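Local coordinates for protein alpha-fucosidase (PDB 2EAB) that probably hydrolyses terminal alpha-1,2-linked L-fucose from glycans, this chain being the catalytic part of a longer 1,2-alpha-L-fucosidase of Bifidobacterium bifidum, at residues V423-N428 and E442-Y447; P431-S434 and L440-P443; N715-N720 and G738-Q743. All coordinates share one frame; numbering follows the deposited sequence.

Contact 1 of 3, residues V423-N428 and E442-Y447; sequences VNLQMN and EPLIEY
Leu425, near the start of helix 424-428, reaches over to Leu444 and Tyr447 on helix 442-450. Its CB points toward the other helix, and CG continues that course because it stands anti to the backbone N (chi1 -174°). Leu425 CG lies 4.0 Å from CD1 of Leu444. Of the two methyls beyond it, CD2 of Leu425 makes the closest approach, 3.8 Å from that same Leu444 CD1, while Leu425 CD1 stays further back, 4.3 Å from Leu444 CD1. Leu425 CD2 also comes to 4.3 Å from Tyr447 CE2, approaching the ring obliquely. Leu444, its first torsion of the same kind, slides past Leu425 in the opposite direction, and the two branched ends overlap alongside each other.

Leucine suits both places, since its reach lets methyls meet between backbones still 8.9 Å apart at the CA atoms of Leu425 and Leu444. Tyrosine adds the carbon of its ring, CE2, beside the Leu425 methyl; its OH is hydrogen-bonded to Thr488 O, and its ring meets that of Phe419. The Tyr447 side chain also lies about 4 Å from that of Leu393, a residue of the calcium site. Within the helical catalytic domain, the chemistry implies that these two helices adhere here through dispersion and the burial of carbon, with the tyrosine's polar end satisfied separately.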
loop_
_atom_site.group_PDB
_atom_site.type_symbol
_atom_site.label_atom_id
_atom_site.label_comp_id
_atom_site.label_asym_id
_atom_site.label_seq_id
_atom_site.Cartn_x
_atom_site.Cartn_y
_atom_site.Cartn_z
ATOM N N VAL A 423 1.926 -8.522 3.956
ATOM C CA VAL A 423 2.750 -7.347 4.305
ATOM C C VAL A 423 2.660 -6.285 3.211
ATOM O O VAL A 423 2.665 -5.091 3.509
ATOM C CB VAL A 423 4.248 -7.639 4.664
ATOM C CG1 VAL A 423 5.051 -8.117 3.452
ATOM C CG2 VAL A 423 4.908 -6.398 5.283
ATOM N N ASN A 424 2.582 -6.716 1.955
ATOM C CA ASN A 424 2.775 -5.789 0.844
ATOM C C ASN A 424 1.588 -4.864 0.633
ATOM O O ASN A 424 1.747 -3.644 0.597
ATOM C CB ASN A 424 3.095 -6.536 -0.449
ATOM C CG ASN A 424 4.265 -7.483 -0.303
ATOM O OD1 ASN A 424 5.424 -7.112 -0.537
ATOM N ND2 ASN A 424 3.984 -8.696 0.113
ATOM N N LEU A 425 0.398 -5.443 0.519
ATOM C CA LEU A 425 -0.807 -4.637 0.369
ATOM C C LEU A 425 -1.030 -3.757 1.600
ATOM O O LEU A 425 -1.458 -2.603 1.484
ATOM C CB LEU A 425 -2.023 -5.524 0.089
ATOM C CG LEU A 425 -3.328 -4.790 -0.231
ATOM C CD1 LEU A 425 -3.195 -3.924 -1.481
ATOM C CD2 LEU A 425 -4.481 -5.768 -0.364
ATOM N N GLN A 426 -0.728 -4.307 2.775
ATOM C CA GLN A 426 -0.773 -3.540 4.014
ATOM C C GLN A 426 0.112 -2.300 3.903
ATOM O O GLN A 426 -0.320 -1.190 4.223
ATOM C CB GLN A 426 -0.320 -4.399 5.196
ATOM C CG GLN A 426 -1.324 -5.460 5.649
ATOM C CD GLN A 426 -1.302 -6.753 4.840
ATOM O OE1 GLN A 426 -0.497 -6.931 3.914
ATOM N NE2 GLN A 426 -2.190 -7.672 5.204
ATOM N N MET A 427 1.350 -2.494 3.451
ATOM C CA MET A 427 2.308 -1.400 3.315
ATOM C C MET A 427 1.827 -0.318 2.347
ATOM O O MET A 427 2.025 0.875 2.598
ATOM C CB MET A 427 3.675 -1.936 2.898
ATOM C CG MET A 427 4.776 -0.898 2.991
ATOM S SD MET A 427 6.426 -1.541 2.721
ATOM C CE MET A 427 6.505 -2.836 3.968
ATOM N N ASN A 428 1.183 -0.735 1.258
ATOM C CA ASN A 428 0.607 0.213 0.305
ATOM C C ASN A 428 -0.348 1.187 0.980
ATOM O O ASN A 428 -0.526 2.310 0.503
ATOM C CB ASN A 428 -0.166 -0.515 -0.796
ATOM C CG ASN A 428 0.729 -1.203 -1.811
ATOM O OD1 ASN A 428 1.933 -1.356 -1.617
ATOM N ND2 ASN A 428 0.117 -1.656 -2.899
ATOM N N GLU A 442 -10.448 4.131 0.074
ATOM C CA GLU A 442 -11.742 3.552 -0.295
ATOM C C GLU A 442 -11.641 2.248 -1.105
ATOM O O GLU A 442 -12.316 1.276 -0.768
ATOM C CB GLU A 442 -12.635 4.580 -1.006
ATOM C CG GLU A 442 -13.993 4.039 -1.489
ATOM C CD GLU A 442 -14.837 3.394 -0.391
ATOM O OE1 GLU A 442 -14.759 3.826 0.782
ATOM O OE2 GLU A 442 -15.602 2.458 -0.717
ATOM N N PRO A 443 -10.817 2.213 -2.173
ATOM C CA PRO A 443 -10.744 0.941 -2.908
ATOM C C PRO A 443 -10.216 -0.236 -2.083
ATOM O O PRO A 443 -10.570 -1.376 -2.376
ATOM C CB PRO A 443 -9.822 1.254 -4.093
ATOM C CG PRO A 443 -9.085 2.470 -3.701
ATOM C CD PRO A 443 -10.009 3.261 -2.824
ATOM N N LEU A 444 -9.374 0.010 -1.080
ATOM C CA LEU A 444 -8.974 -1.079 -0.188
ATOM C C LEU A 444 -10.160 -1.576 0.633
ATOM O O LEU A 444 -10.345 -2.780 0.792
ATOM C CB LEU A 444 -7.820 -0.686 0.742
ATOM C CG LEU A 444 -7.355 -1.831 1.651
ATOM C CD1 LEU A 444 -6.718 -2.956 0.825
ATOM C CD2 LEU A 444 -6.413 -1.326 2.726
ATOM N N ILE A 445 -10.962 -0.658 1.166
ATOM C CA ILE A 445 -12.119 -1.062 1.956
ATOM C C ILE A 445 -13.063 -1.906 1.102
ATOM O O ILE A 445 -13.503 -2.977 1.526
ATOM C CB ILE A 445 -12.872 0.144 2.568
ATOM C CG1 ILE A 445 -11.907 1.034 3.363
ATOM C CG2 ILE A 445 -14.018 -0.339 3.459
ATOM C CD1 ILE A 445 -12.527 2.311 3.889
ATOM N N GLU A 446 -13.355 -1.428 -0.105
ATOM C CA GLU A 446 -14.193 -2.187 -1.025
ATOM C C GLU A 446 -13.582 -3.543 -1.395
ATOM O O GLU A 446 -14.296 -4.534 -1.520
ATOM C CB GLU A 446 -14.510 -1.380 -2.283
ATOM C CG GLU A 446 -15.537 -2.092 -3.164
ATOM C CD GLU A 446 -15.860 -1.389 -4.466
ATOM O OE1 GLU A 446 -15.552 -0.191 -4.617
ATOM O OE2 GLU A 446 -16.435 -2.054 -5.355
ATOM N N TYR A 447 -12.262 -3.588 -1.539
ATOM C CA TYR A 447 -11.568 -4.838 -1.855
ATOM C C TYR A 447 -11.732 -5.866 -0.737
ATOM O O TYR A 447 -11.976 -7.043 -0.995
ATOM C CB TYR A 447 -10.085 -4.568 -2.110
ATOM C CG TYR A 447 -9.333 -5.790 -2.581
ATOM C CD1 TYR A 447 -9.411 -6.204 -3.910
ATOM C CD2 TYR A 447 -8.560 -6.539 -1.695
ATOM C CE1 TYR A 447 -8.735 -7.328 -4.352
ATOM C CE2 TYR A 447 -7.884 -7.673 -2.126
ATOM C CZ TYR A 447 -7.971 -8.057 -3.456
ATOM O OH TYR A 447 -7.298 -9.189 -3.866
#

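Contact 2 of 3, residues P431-S434 and L440-P443; sequences PTYS and LAEP
Thr432 opens the contact by setting its methyl against the peptide that joins Leu440 to Ala441. The residue before it, Pro431, turns to a different neighbour and packs on helix 767-780. In Thr432, OG1 lies beside the backbone N (chi1 -43°), which leaves the methyl CG2 anti to that nitrogen and directed out to the 440-443 segment. Thr432 CG2 lies 3.8 Å from Ala441 N. The same methyl, Thr432 CG2, meets CB of Leu440 at 4.3 Å. A beta-branched residue fits this spot well, since one branch offers carbon to the opposing backbone.

Tyr433 comes next. Its CB does not head straight for the partner, but the long ring brings its far end back. Ala441 CB nestles there, 3.2 Å from Tyr433 OH and 3.6 Å from Tyr433 CE1, approaching the ring obliquely. The fit is tight, and alanine suits it because a single methyl fills the place beside the phenol. The hydroxyl donates a hydrogen bond to Asn514 O, so Tyr433 packs on Ala441 and also ties its own loop to helix 507-520, while its ring lies nearly parallel to that of Tyr521, the planes at about 15°.

Ser434 ends the segment by leading away from the contact, its OG hydrogen-bonded to Asp777 OD2 on helix 767-780. All four touching residues are buried. On the other side, Leu440 and Ala441 form part of a 3-10 turn that runs into helix 442-450, so a loop folds back on the entrance to the next helix. This is a buried helix-to-helix connection within the family 95 catalytic domain, which is of the six-hairpin, (alpha/alpha)6 type.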
loop_
_atom_site.group_PDB
_atom_site.type_symbol
_atom_site.label_atom_id
_atom_site.label_comp_id
_atom_site.label_asym_id
_atom_site.label_seq_id
_atom_site.Cartn_x
_atom_site.Cartn_y
_atom_site.Cartn_z
ATOM N N PRO A 431 0.809 4.785 4.599
ATOM C CA PRO A 431 0.850 6.257 4.720
ATOM C C PRO A 431 -0.467 6.949 4.397
ATOM O O PRO A 431 -0.559 8.171 4.494
ATOM C CB PRO A 431 1.882 6.652 3.669
ATOM C CG PRO A 431 1.698 5.629 2.586
ATOM C CD PRO A 431 1.277 4.339 3.272
ATOM N N THR A 432 -1.476 6.183 4.017
ATOM C CA THR A 432 -2.660 6.753 3.394
ATOM C C THR A 432 -3.402 7.732 4.299
ATOM O O THR A 432 -3.918 8.742 3.828
ATOM C CB THR A 432 -3.601 5.630 2.938
ATOM O OG1 THR A 432 -2.823 4.593 2.322
ATOM C CG2 THR A 432 -4.644 6.149 1.953
ATOM N N TYR A 433 -3.454 7.427 5.589
ATOM C CA TYR A 433 -4.164 8.287 6.525
ATOM C C TYR A 433 -3.268 9.356 7.143
ATOM O O TYR A 433 -3.629 10.537 7.168
ATOM C CB TYR A 433 -4.833 7.448 7.609
ATOM C CG TYR A 433 -5.606 6.272 7.066
ATOM C CD1 TYR A 433 -6.821 6.461 6.413
ATOM C CD2 TYR A 433 -5.112 4.969 7.189
ATOM C CE1 TYR A 433 -7.527 5.389 5.903
ATOM C CE2 TYR A 433 -5.815 3.885 6.684
ATOM C CZ TYR A 433 -7.024 4.105 6.051
ATOM O OH TYR A 433 -7.738 3.041 5.555
ATOM N N SER A 434 -2.099 8.948 7.628
ATOM C CA SER A 434 -1.192 9.879 8.299
ATOM C C SER A 434 -0.696 10.967 7.346
ATOM O O SER A 434 -0.461 12.105 7.771
ATOM C CB SER A 434 -0.024 9.138 8.954
ATOM O OG SER A 434 0.791 8.513 7.979
ATOM N N LEU A 440 -8.473 8.007 -0.214
ATOM C CA LEU A 440 -7.847 7.127 -1.191
ATOM C C LEU A 440 -7.736 5.685 -0.691
ATOM O O LEU A 440 -7.334 4.796 -1.442
ATOM C CB LEU A 440 -6.493 7.682 -1.637
ATOM C CG LEU A 440 -6.488 9.123 -2.162
ATOM C CD1 LEU A 440 -5.180 9.431 -2.862
ATOM C CD2 LEU A 440 -7.654 9.410 -3.090
ATOM N N ALA A 441 -8.119 5.446 0.564
ATOM C CA ALA A 441 -8.225 4.088 1.092
ATOM C C ALA A 441 -9.502 3.386 0.643
ATOM O O ALA A 441 -9.632 2.174 0.818
ATOM C CB ALA A 441 -8.157 4.107 2.606
ATOM N N GLU A 442 -10.448 4.131 0.074
ATOM C CA GLU A 442 -11.742 3.552 -0.295
ATOM C C GLU A 442 -11.641 2.248 -1.105
ATOM O O GLU A 442 -12.316 1.276 -0.768
ATOM C CB GLU A 442 -12.635 4.580 -1.006
ATOM C CG GLU A 442 -13.993 4.039 -1.489
ATOM C CD GLU A 442 -14.837 3.394 -0.391
ATOM O OE1 GLU A 442 -14.759 3.826 0.782
ATOM O OE2 GLU A 442 -15.602 2.458 -0.717
ATOM N N PRO A 443 -10.817 2.213 -2.173
ATOM C CA PRO A 443 -10.744 0.941 -2.908
ATOM C C PRO A 443 -10.216 -0.236 -2.083
ATOM O O PRO A 443 -10.570 -1.376 -2.376
ATOM C CB PRO A 443 -9.822 1.254 -4.093
ATOM C CG PRO A 443 -9.085 2.470 -3.701
ATOM C CD PRO A 443 -10.009 3.261 -2.824
#

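Contact 3 of 3, residues N715-N720 and G738-Q743; sequences NVLQSN and GNTTYQ
A single leucine, Leu717, leans from a short strand onto the first turns of helix 738-751, meeting Thr740 and Gln743 in an apolar, partly buried contact well out from the centre of the chain and away from the annotated calcium sites. With CG of Leu717 opposite the backbone N across the CA-CB bond (chi1 -179°), the branched end reaches the helix, and its two methyls divide the work. Leu717 CD2 takes the closer position, 3.5 Å from Gln743 CB and 4.1 Å from the carbonyl oxygen Thr740 O. CD1 turns to the threonine methyl, with Leu717 CD1 and Thr740 CG2 4.2 Å apart.

Thr740 and Gln743 are three residues apart, almost one turn of helix, and therefore present adjoining patches of the same surface to one side chain. The strand 716-717 belongs to a small beta-hairpin with 712-713, inserted between helices 697-711 and 722-734 of the family 95 catalytic domain; helix 738-751 follows those two, so the hairpin is laid against a helix later in the chain. Leucine suits the strand because it also touches Phe712 on the partner strand, and Leu744 and Leu747 further along the helix.

Threonine serves two needs: CG2 faces the leucine, while OG1 is hydrogen-bonded to Asp737 OD2 just before the helix, and the side chain touches Trp732 of helix 722-734. In Gln743, CB makes the close touch; CG lies anti to the carbonyl carbon (chi1 -77°) and the stem runs on extended, with Gln743 NE2 still 4.2 Å from Leu717 CD2. This residue is only partly buried, a place where a glutamine can pair a carbon stem against the leucine with a polar end.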
loop_
_atom_site.group_PDB
_atom_site.type_symbol
_atom_site.label_atom_id
_atom_site.label_comp_id
_atom_site.label_asym_id
_atom_site.label_seq_id
_atom_site.Cartn_x
_atom_site.Cartn_y
_atom_site.Cartn_z
ATOM N N ASN A 715 28.237 -4.567 14.848
ATOM C CA ASN A 715 27.801 -3.211 15.172
ATOM C C ASN A 715 27.389 -2.396 13.943
ATOM O O ASN A 715 27.153 -1.189 14.043
ATOM C CB ASN A 715 28.897 -2.476 15.954
ATOM C CG ASN A 715 29.192 -3.121 17.297
ATOM O OD1 ASN A 715 28.293 -3.623 17.974
ATOM N ND2 ASN A 715 30.460 -3.103 17.693
ATOM N N VAL A 716 27.293 -3.060 12.793
ATOM C CA VAL A 716 26.986 -2.383 11.532
ATOM C C VAL A 716 25.529 -2.609 11.121
ATOM O O VAL A 716 25.101 -3.746 10.914
ATOM C CB VAL A 716 27.937 -2.837 10.388
ATOM C CG1 VAL A 716 27.661 -2.055 9.108
ATOM C CG2 VAL A 716 29.399 -2.677 10.800
ATOM N N LEU A 717 24.779 -1.514 11.010
ATOM C CA LEU A 717 23.400 -1.558 10.539
ATOM C C LEU A 717 23.372 -2.029 9.093
ATOM O O LEU A 717 24.092 -1.503 8.243
ATOM C CB LEU A 717 22.754 -0.178 10.664
ATOM C CG LEU A 717 21.289 -0.053 10.235
ATOM C CD1 LEU A 717 20.361 -0.788 11.197
ATOM C CD2 LEU A 717 20.913 1.411 10.155
ATOM N N GLN A 718 22.541 -3.031 8.824
ATOM C CA GLN A 718 22.510 -3.657 7.507
ATOM C C GLN A 718 21.463 -3.051 6.588
ATOM O O GLN A 718 20.363 -2.686 7.017
ATOM C CB GLN A 718 22.292 -5.168 7.628
ATOM C CG GLN A 718 23.404 -5.899 8.370
ATOM C CD GLN A 718 24.766 -5.726 7.715
ATOM O OE1 GLN A 718 25.634 -5.020 8.233
ATOM N NE2 GLN A 718 24.952 -6.357 6.565
ATOM N N SER A 719 21.821 -2.961 5.313
ATOM C CA SER A 719 20.890 -2.547 4.282
ATOM C C SER A 719 19.859 -3.641 4.031
ATOM O O SER A 719 20.082 -4.818 4.336
ATOM C CB SER A 719 21.645 -2.245 2.988
ATOM O OG SER A 719 20.765 -1.777 1.982
ATOM N N ASN A 720 18.715 -3.235 3.499
ATOM C CA ASN A 720 17.769 -4.172 2.921
ATOM C C ASN A 720 16.967 -3.451 1.847
ATOM O O ASN A 720 17.251 -2.297 1.517
ATOM C CB ASN A 720 16.874 -4.814 3.989
ATOM C CG ASN A 720 16.590 -6.277 3.702
ATOM O OD1 ASN A 720 15.979 -6.619 2.684
ATOM N ND2 ASN A 720 17.032 -7.149 4.602
ATOM N N GLY A 738 15.138 7.801 16.411
ATOM C CA GLY A 738 15.140 8.512 15.139
ATOM C C GLY A 738 16.436 8.378 14.367
ATOM O O GLY A 738 16.425 8.401 13.142
ATOM N N ASN A 739 17.557 8.248 15.072
ATOM C CA ASN A 739 18.847 8.098 14.402
ATOM C C ASN A 739 18.946 6.795 13.614
ATOM O O ASN A 739 19.316 6.808 12.443
ATOM C CB ASN A 739 19.995 8.236 15.400
ATOM C CG ASN A 739 20.140 9.653 15.923
ATOM O OD1 ASN A 739 19.740 10.614 15.267
ATOM N ND2 ASN A 739 20.719 9.788 17.110
ATOM N N THR A 740 18.592 5.682 14.248
ATOM C CA THR A 740 18.598 4.398 13.555
ATOM C C THR A 740 17.564 4.395 12.428
ATOM O O THR A 740 17.836 3.896 11.333
ATOM C CB THR A 740 18.379 3.222 14.522
ATOM O OG1 THR A 740 19.412 3.248 15.512
ATOM C CG2 THR A 740 18.446 1.893 13.787
ATOM N N THR A 741 16.388 4.967 12.689
ATOM C CA THR A 741 15.333 5.051 11.679
ATOM C C THR A 741 15.827 5.812 10.455
ATOM O O THR A 741 15.662 5.353 9.318
ATOM C CB THR A 741 14.059 5.722 12.228
ATOM O OG1 THR A 741 13.628 5.036 13.405
ATOM C CG2 THR A 741 12.942 5.660 11.202
ATOM N N TYR A 742 16.438 6.972 10.692
ATOM C CA TYR A 742 16.989 7.768 9.607
ATOM C C TYR A 742 18.070 7.016 8.828
ATOM O O TYR A 742 18.128 7.089 7.601
ATOM C CB TYR A 742 17.540 9.107 10.112
ATOM C CG TYR A 742 18.267 9.837 9.022
ATOM C CD1 TYR A 742 17.566 10.427 7.975
ATOM C CD2 TYR A 742 19.658 9.876 8.994
ATOM C CE1 TYR A 742 18.227 11.067 6.939
ATOM C CE2 TYR A 742 20.332 10.516 7.966
ATOM C CZ TYR A 742 19.611 11.105 6.939
ATOM O OH TYR A 742 20.271 11.730 5.911
ATOM N N GLN A 743 18.926 6.300 9.549
ATOM C CA GLN A 743 19.974 5.514 8.902
ATOM C C GLN A 743 19.382 4.465 7.955
ATOM O O GLN A 743 19.965 4.166 6.909
ATOM C CB GLN A 743 20.873 4.856 9.938
ATOM C CG GLN A 743 21.882 5.776 10.589
ATOM C CD GLN A 743 22.773 5.013 11.542
ATOM O OE1 GLN A 743 23.958 4.817 11.280
ATOM N NE2 GLN A 743 22.199 4.547 12.637
#

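How the contacts relate
From the N terminus, contact 1 opens first, at helix 424-428. Contact 2 opens a few residues later, in the loop that follows, and both end on the same part of the chain around helix 442-450, their second segments overlapping at Glu442 and Pro443. Contact 2 is thus nested inside the loop closed by contact 1, with centres 8 Å apart: one joins helix to helix, the other the connecting loop to the helix entrance. Contact 3 comes in series, far later, and closes a loop containing helix 722-734, tying a small hairpin to helix 738-751. Its centre lies about 28 Å from those of contacts 1 and 2, though all belong to the same catalytic domain.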